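Local coordinates for universal stress protein A-like protein (Arabidopsis thaliana, PDB 2GM3) that binds AMP and belongs to the universal stress protein A family, though its wider cellular role is not established, at residues A[43-55]-A[99-112]. Numbering follows the deposited sequence.
With AMP (adenosine monophosphate), chain G.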
loop_
_atom_site.group_PDB
_atom_site.type_symbol
_atom_site.label_atom_id
_atom_site.label_comp_id
_atom_site.label_asym_id
_atom_site.label_seq_id
_atom_site.Cartn_x
_atom_site.Cartn_y
_atom_site.Cartn_z
ATOM N N THR A 43 18.885 -2.681 -0.209
ATOM C CA THR A 43 18.419 -4.020 0.094
ATOM C C THR A 43 18.565 -4.405 1.556
ATOM O O THR A 43 17.951 -5.370 2.001
ATOM C CB THR A 43 19.084 -5.051 -0.834
ATOM O OG1 THR A 43 20.486 -4.791 -0.883
ATOM C CG2 THR A 43 18.526 -4.918 -2.259
ATOM N N SER A 44 19.364 -3.660 2.308
ATOM C CA SER A 44 19.445 -3.902 3.749
ATOM C C SER A 44 18.452 -3.083 4.575
ATOM O O SER A 44 18.318 -3.309 5.784
ATOM C CB SER A 44 20.870 -3.757 4.227
ATOM O OG SER A 44 21.590 -4.817 3.638
ATOM N N ASP A 45 17.734 -2.175 3.912
ATOM C CA ASP A 45 16.762 -1.323 4.585
ATOM C C ASP A 45 15.381 -1.987 4.666
ATOM O O ASP A 45 14.493 -1.515 5.358
ATOM C CB ASP A 45 16.744 0.062 3.921
ATOM C CG ASP A 45 17.945 0.932 4.342
ATOM O OD1 ASP A 45 17.766 1.816 5.218
ATOM O OD2 ASP A 45 19.081 0.739 3.829
ATOM N N PHE A 46 15.230 -3.108 3.970
ATOM C CA PHE A 46 13.970 -3.842 3.907
ATOM C C PHE A 46 14.159 -5.339 4.132
ATOM O O PHE A 46 15.180 -5.906 3.749
ATOM C CB PHE A 46 13.285 -3.593 2.550
ATOM C CG PHE A 46 12.895 -2.161 2.341
ATOM C CD1 PHE A 46 13.811 -1.246 1.828
ATOM C CD2 PHE A 46 11.638 -1.721 2.706
ATOM C CE1 PHE A 46 13.464 0.077 1.670
ATOM C CE2 PHE A 46 11.283 -0.412 2.559
ATOM C CZ PHE A 46 12.187 0.505 2.029
ATOM N N LYS A 47 13.152 -5.964 4.727
ATOM C CA LYS A 47 13.086 -7.407 4.865
ATOM C C LYS A 47 11.728 -7.889 4.332
ATOM O O LYS A 47 10.688 -7.372 4.705
ATOM C CB LYS A 47 13.268 -7.786 6.343
ATOM C CG LYS A 47 13.179 -9.272 6.604
ATOM C CD LYS A 47 13.610 -9.657 7.995
ATOM C CE LYS A 47 13.471 -11.163 8.168
ATOM N NZ LYS A 47 14.455 -11.706 9.176
ATOM N N ILE A 48 11.741 -8.867 3.448
ATOM C CA ILE A 48 10.523 -9.312 2.823
ATOM C C ILE A 48 9.990 -10.544 3.557
ATOM O O ILE A 48 10.728 -11.513 3.800
ATOM C CB ILE A 48 10.771 -9.627 1.377
ATOM C CG1 ILE A 48 11.439 -8.421 0.697
ATOM C CG2 ILE A 48 9.488 -10.052 0.690
ATOM C CD1 ILE A 48 10.686 -7.058 0.735
ATOM N N LEU A 49 8.720 -10.486 3.946
ATOM C CA LEU A 49 8.077 -11.611 4.613
ATOM C C LEU A 49 7.043 -12.180 3.624
ATOM O O LEU A 49 6.064 -11.542 3.333
ATOM C CB LEU A 49 7.438 -11.171 5.942
ATOM C CG LEU A 49 8.373 -10.456 6.894
ATOM C CD1 LEU A 49 7.599 -9.823 7.994
ATOM C CD2 LEU A 49 9.395 -11.411 7.489
ATOM N N LEU A 50 7.322 -13.353 3.073
ATOM C CA LEU A 50 6.497 -13.922 2.032
ATOM C C LEU A 50 5.514 -14.890 2.626
ATOM O O LEU A 50 5.908 -15.885 3.216
ATOM C CB LEU A 50 7.361 -14.641 1.022
ATOM C CG LEU A 50 8.345 -13.815 0.207
ATOM C CD1 LEU A 50 9.450 -14.687 -0.238
ATOM C CD2 LEU A 50 7.582 -13.166 -1.043
ATOM N N LEU A 51 4.228 -14.582 2.502
ATOM C CA LEU A 51 3.218 -15.466 3.015
ATOM C C LEU A 51 2.336 -16.031 1.892
ATOM O O LEU A 51 1.779 -15.274 1.076
ATOM C CB LEU A 51 2.387 -14.752 4.054
ATOM C CG LEU A 51 1.068 -15.426 4.420
ATOM C CD1 LEU A 51 1.239 -16.649 5.304
ATOM C CD2 LEU A 51 0.187 -14.393 5.116
ATOM N N HIS A 52 2.206 -17.362 1.884
ATOM C CA HIS A 52 1.240 -18.035 1.029
ATOM C C HIS A 52 0.173 -18.649 1.873
ATOM O O HIS A 52 0.456 -19.379 2.825
ATOM C CB HIS A 52 1.894 -19.138 0.201
ATOM C CG HIS A 52 0.914 -19.922 -0.600
ATOM N ND1 HIS A 52 0.223 -19.382 -1.663
ATOM C CD2 HIS A 52 0.491 -21.207 -0.490
ATOM C CE1 HIS A 52 -0.573 -20.300 -2.186
ATOM N NE2 HIS A 52 -0.412 -21.422 -1.506
ATOM N N VAL A 53 -1.079 -18.379 1.542
ATOM C CA VAL A 53 -2.148 -19.068 2.238
ATOM C C VAL A 53 -2.644 -20.235 1.400
ATOM O O VAL A 53 -3.035 -20.071 0.265
ATOM C CB VAL A 53 -3.263 -18.120 2.676
ATOM C CG1 VAL A 53 -4.279 -18.829 3.579
ATOM C CG2 VAL A 53 -2.652 -16.995 3.447
ATOM N N GLN A 54 -2.600 -21.414 1.978
ATOM C CA GLN A 54 -3.007 -22.643 1.290
ATOM C C GLN A 54 -4.439 -23.055 1.682
ATOM O O GLN A 54 -4.825 -22.997 2.856
ATOM C CB GLN A 54 -1.994 -23.727 1.653
ATOM C CG GLN A 54 -2.054 -24.996 0.893
ATOM C CD GLN A 54 -1.613 -26.184 1.752
ATOM O OE1 GLN A 54 -0.626 -26.106 2.499
ATOM N NE2 GLN A 54 -2.348 -27.286 1.648
ATOM N N VAL A 55 -5.215 -23.454 0.682
ATOM C CA VAL A 55 -6.622 -23.883 0.839
ATOM C C VAL A 55 -6.770 -25.301 1.343
ATOM O O VAL A 55 -5.828 -25.918 1.826
ATOM C CB VAL A 55 -7.260 -24.008 -0.525
ATOM C CG1 VAL A 55 -8.422 -25.044 -0.480
ATOM C CG2 VAL A 55 -7.651 -22.629 -1.072
ATOM N N ILE A 99 18.975 -10.566 -5.495
ATOM C CA ILE A 99 19.326 -9.170 -5.311
ATOM C C ILE A 99 19.807 -8.844 -3.889
ATOM O O ILE A 99 20.093 -7.686 -3.561
ATOM C CB ILE A 99 18.172 -8.263 -5.759
ATOM C CG1 ILE A 99 16.987 -8.368 -4.817
ATOM C CG2 ILE A 99 17.772 -8.605 -7.217
ATOM C CD1 ILE A 99 15.958 -7.298 -5.092
ATOM N N GLY A 100 19.898 -9.874 -3.052
ATOM C CA GLY A 100 20.436 -9.743 -1.698
ATOM C C GLY A 100 19.516 -9.146 -0.627
ATOM O O GLY A 100 20.006 -8.656 0.396
ATOM N N VAL A 101 18.204 -9.190 -0.842
ATOM C CA VAL A 101 17.240 -8.758 0.170
ATOM C C VAL A 101 16.944 -9.923 1.112
ATOM O O VAL A 101 16.565 -11.013 0.641
ATOM C CB VAL A 101 15.853 -8.379 -0.469
ATOM C CG1 VAL A 101 14.995 -7.610 0.508
ATOM C CG2 VAL A 101 16.011 -7.591 -1.757
ATOM N N GLY A 102 17.061 -9.694 2.421
ATOM C CA GLY A 102 16.672 -10.689 3.414
ATOM C C GLY A 102 15.176 -11.001 3.256
ATOM O O GLY A 102 14.355 -10.109 2.951
ATOM N N CYS A 103 14.829 -12.270 3.445
ATOM C CA CYS A 103 13.448 -12.686 3.402
ATOM C C CYS A 103 13.148 -13.843 4.333
ATOM O O CYS A 103 14.037 -14.583 4.747
ATOM C CB CYS A 103 13.033 -13.060 1.968
ATOM S SG CYS A 103 13.907 -14.438 1.275
ATOM N N GLU A 104 11.876 -13.976 4.654
ATOM C CA GLU A 104 11.340 -15.119 5.347
ATOM C C GLU A 104 10.094 -15.528 4.620
ATOM O O GLU A 104 9.274 -14.689 4.269
ATOM C CB GLU A 104 10.981 -14.740 6.767
ATOM C CG GLU A 104 12.199 -14.518 7.607
ATOM C CD GLU A 104 11.913 -14.593 9.101
ATOM O OE1 GLU A 104 10.811 -14.202 9.553
ATOM O OE2 GLU A 104 12.808 -15.050 9.823
ATOM N N ALA A 105 9.928 -16.817 4.391
ATOM C CA ALA A 105 8.760 -17.261 3.645
ATOM C C ALA A 105 8.142 -18.442 4.343
ATOM O O ALA A 105 8.844 -19.337 4.795
ATOM C CB ALA A 105 9.144 -17.623 2.219
ATOM N N TRP A 106 6.815 -18.434 4.436
ATOM C CA TRP A 106 6.122 -19.560 5.043
ATOM C C TRP A 106 4.697 -19.673 4.541
ATOM O O TRP A 106 4.175 -18.779 3.832
ATOM C CB TRP A 106 6.153 -19.452 6.553
ATOM C CG TRP A 106 5.300 -18.387 7.048
ATOM C CD1 TRP A 106 4.054 -18.519 7.553
ATOM C CD2 TRP A 106 5.603 -16.992 7.073
ATOM N NE1 TRP A 106 3.553 -17.305 7.880
ATOM C CE2 TRP A 106 4.486 -16.342 7.613
ATOM C CE3 TRP A 106 6.722 -16.231 6.705
ATOM C CZ2 TRP A 106 4.437 -14.943 7.808
ATOM C CZ3 TRP A 106 6.682 -14.843 6.909
ATOM C CH2 TRP A 106 5.537 -14.215 7.442
ATOM N N ILE A 107 4.076 -20.780 4.938
ATOM C CA ILE A 107 2.738 -21.123 4.526
ATOM C C ILE A 107 1.854 -21.220 5.754
ATOM O O ILE A 107 2.270 -21.750 6.777
ATOM C CB ILE A 107 2.766 -22.464 3.774
ATOM C CG1 ILE A 107 3.544 -22.271 2.459
ATOM C CG2 ILE A 107 1.328 -22.970 3.537
ATOM C CD1 ILE A 107 3.829 -23.515 1.629
ATOM N N LYS A 108 0.652 -20.659 5.650
ATOM C CA LYS A 108 -0.402 -20.862 6.621
ATOM C C LYS A 108 -1.598 -21.458 5.903
ATOM O O LYS A 108 -1.712 -21.344 4.682
ATOM C CB LYS A 108 -0.751 -19.530 7.278
ATOM C CG LYS A 108 0.319 -19.016 8.238
ATOM C CD LYS A 108 0.327 -19.798 9.553
ATOM C CE LYS A 108 1.455 -19.345 10.452
ATOM N NZ LYS A 108 1.612 -20.263 11.638
ATOM N N THR A 109 -2.490 -22.097 6.635
ATOM C CA THR A 109 -3.656 -22.722 6.033
ATOM C C THR A 109 -4.942 -21.981 6.427
ATOM O O THR A 109 -5.038 -21.421 7.523
ATOM C CB THR A 109 -3.705 -24.239 6.439
ATOM O OG1 THR A 109 -2.484 -24.879 6.041
ATOM C CG2 THR A 109 -4.886 -24.990 5.796
ATOM N N GLY A 110 -5.925 -21.984 5.531
ATOM C CA GLY A 110 -7.261 -21.487 5.856
ATOM C C GLY A 110 -7.754 -20.557 4.778
ATOM O O GLY A 110 -7.281 -20.622 3.637
ATOM N N ASP A 111 -8.711 -19.692 5.125
ATOM C CA ASP A 111 -9.194 -18.696 4.164
ATOM C C ASP A 111 -8.134 -17.591 3.972
ATOM O O ASP A 111 -7.753 -16.909 4.941
ATOM C CB ASP A 111 -10.566 -18.127 4.550
ATOM C CG ASP A 111 -10.978 -16.954 3.656
ATOM O OD1 ASP A 111 -10.517 -16.882 2.486
ATOM O OD2 ASP A 111 -11.733 -16.079 4.117
ATOM N N PRO A 112 -7.632 -17.432 2.731
ATOM C CA PRO A 112 -6.539 -16.490 2.478
ATOM C C PRO A 112 -6.710 -15.075 3.061
ATOM O O PRO A 112 -5.794 -14.591 3.721
ATOM C CB PRO A 112 -6.407 -16.476 0.944
ATOM C CG PRO A 112 -6.887 -17.820 0.541
ATOM C CD PRO A 112 -8.016 -18.148 1.505
HETATM P P AMP G . -7.583 -9.968 -5.418
HETATM O O1P AMP G . -8.134 -11.218 -5.021
HETATM O O2P AMP G . -7.405 -9.807 -6.882
HETATM O O3P AMP G . -8.138 -8.767 -4.821
HETATM O "O5'" AMP G . -6.080 -9.901 -4.893
HETATM C "C5'" AMP G . -5.119 -10.807 -5.388
HETATM C "C4'" AMP G . -3.990 -10.785 -4.392
HETATM O "O4'" AMP G . -4.389 -11.364 -3.103
HETATM C "C3'" AMP G . -2.806 -11.597 -4.837
HETATM O "O3'" AMP G . -2.008 -10.766 -5.729
HETATM C "C2'" AMP G . -2.095 -11.822 -3.511
HETATM O "O2'" AMP G . -1.300 -10.673 -3.217
HETATM C "C1'" AMP G . -3.240 -11.952 -2.513
HETATM N N9 AMP G . -3.627 -13.374 -2.425
HETATM C C8 AMP G . -4.629 -14.008 -3.077
HETATM N N7 AMP G . -4.638 -15.304 -2.716
HETATM C C5 AMP G . -3.672 -15.483 -1.807
HETATM C C6 AMP G . -3.204 -16.567 -1.059
HETATM N N6 AMP G . -3.722 -17.779 -1.149
HETATM N N1 AMP G . -2.183 -16.372 -0.233
HETATM C C2 AMP G . -1.593 -15.203 -0.090
HETATM N N3 AMP G . -2.002 -14.141 -0.769
HETATM C C4 AMP G . -3.034 -14.255 -1.627
#
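W106 lies over the backbone of strand 46-54. One face of its indole covers L50 O, 3.6 Å above the ring plane and offset toward the rim. L49 CB meets the ring at its edge, and L51 CD1 comes obliquely to within 3.5 Å of W106 NE1. A chi1 of 71° sets CG between backbone N and carbonyl carbon, folding the indole back over the neighbouring strand. E119 of helix 112-123 accepts a hydrogen bond from NE1 and so helps fix the ring's rotation.

On the same face, the extended K47 chain crosses E104, with CE 3.6 Å from E104 CG; their salt bridge is long. On the other face L50 CB meets A105 CB at 3.7 Å, and L50 reaches F92 of helix 81-99.

Eight backbone hydrogen bonds join the strands in parallel register, from I48 N to G102 O through G110 N to Q54 O. At the C-terminal end V53 CG1 packs on P112 CA at 3.4 Å. V53 N donates to AMP N1 (2.9 Å), and V53 O accepts from AMP N6 (2.8 Å). Both bonds hold the adenine edge, while P112 CB and CG lie over the adenine face near N6. H52 ND1 is hydrogen-bonded to V12 O, tying it to an AMP-binding residue.

Strand 46-54, helix 81-99 and strand 102-109 form a beta-alpha-beta crossover of the Rossmann-like fold, with adenine at the strands' C-terminal ends.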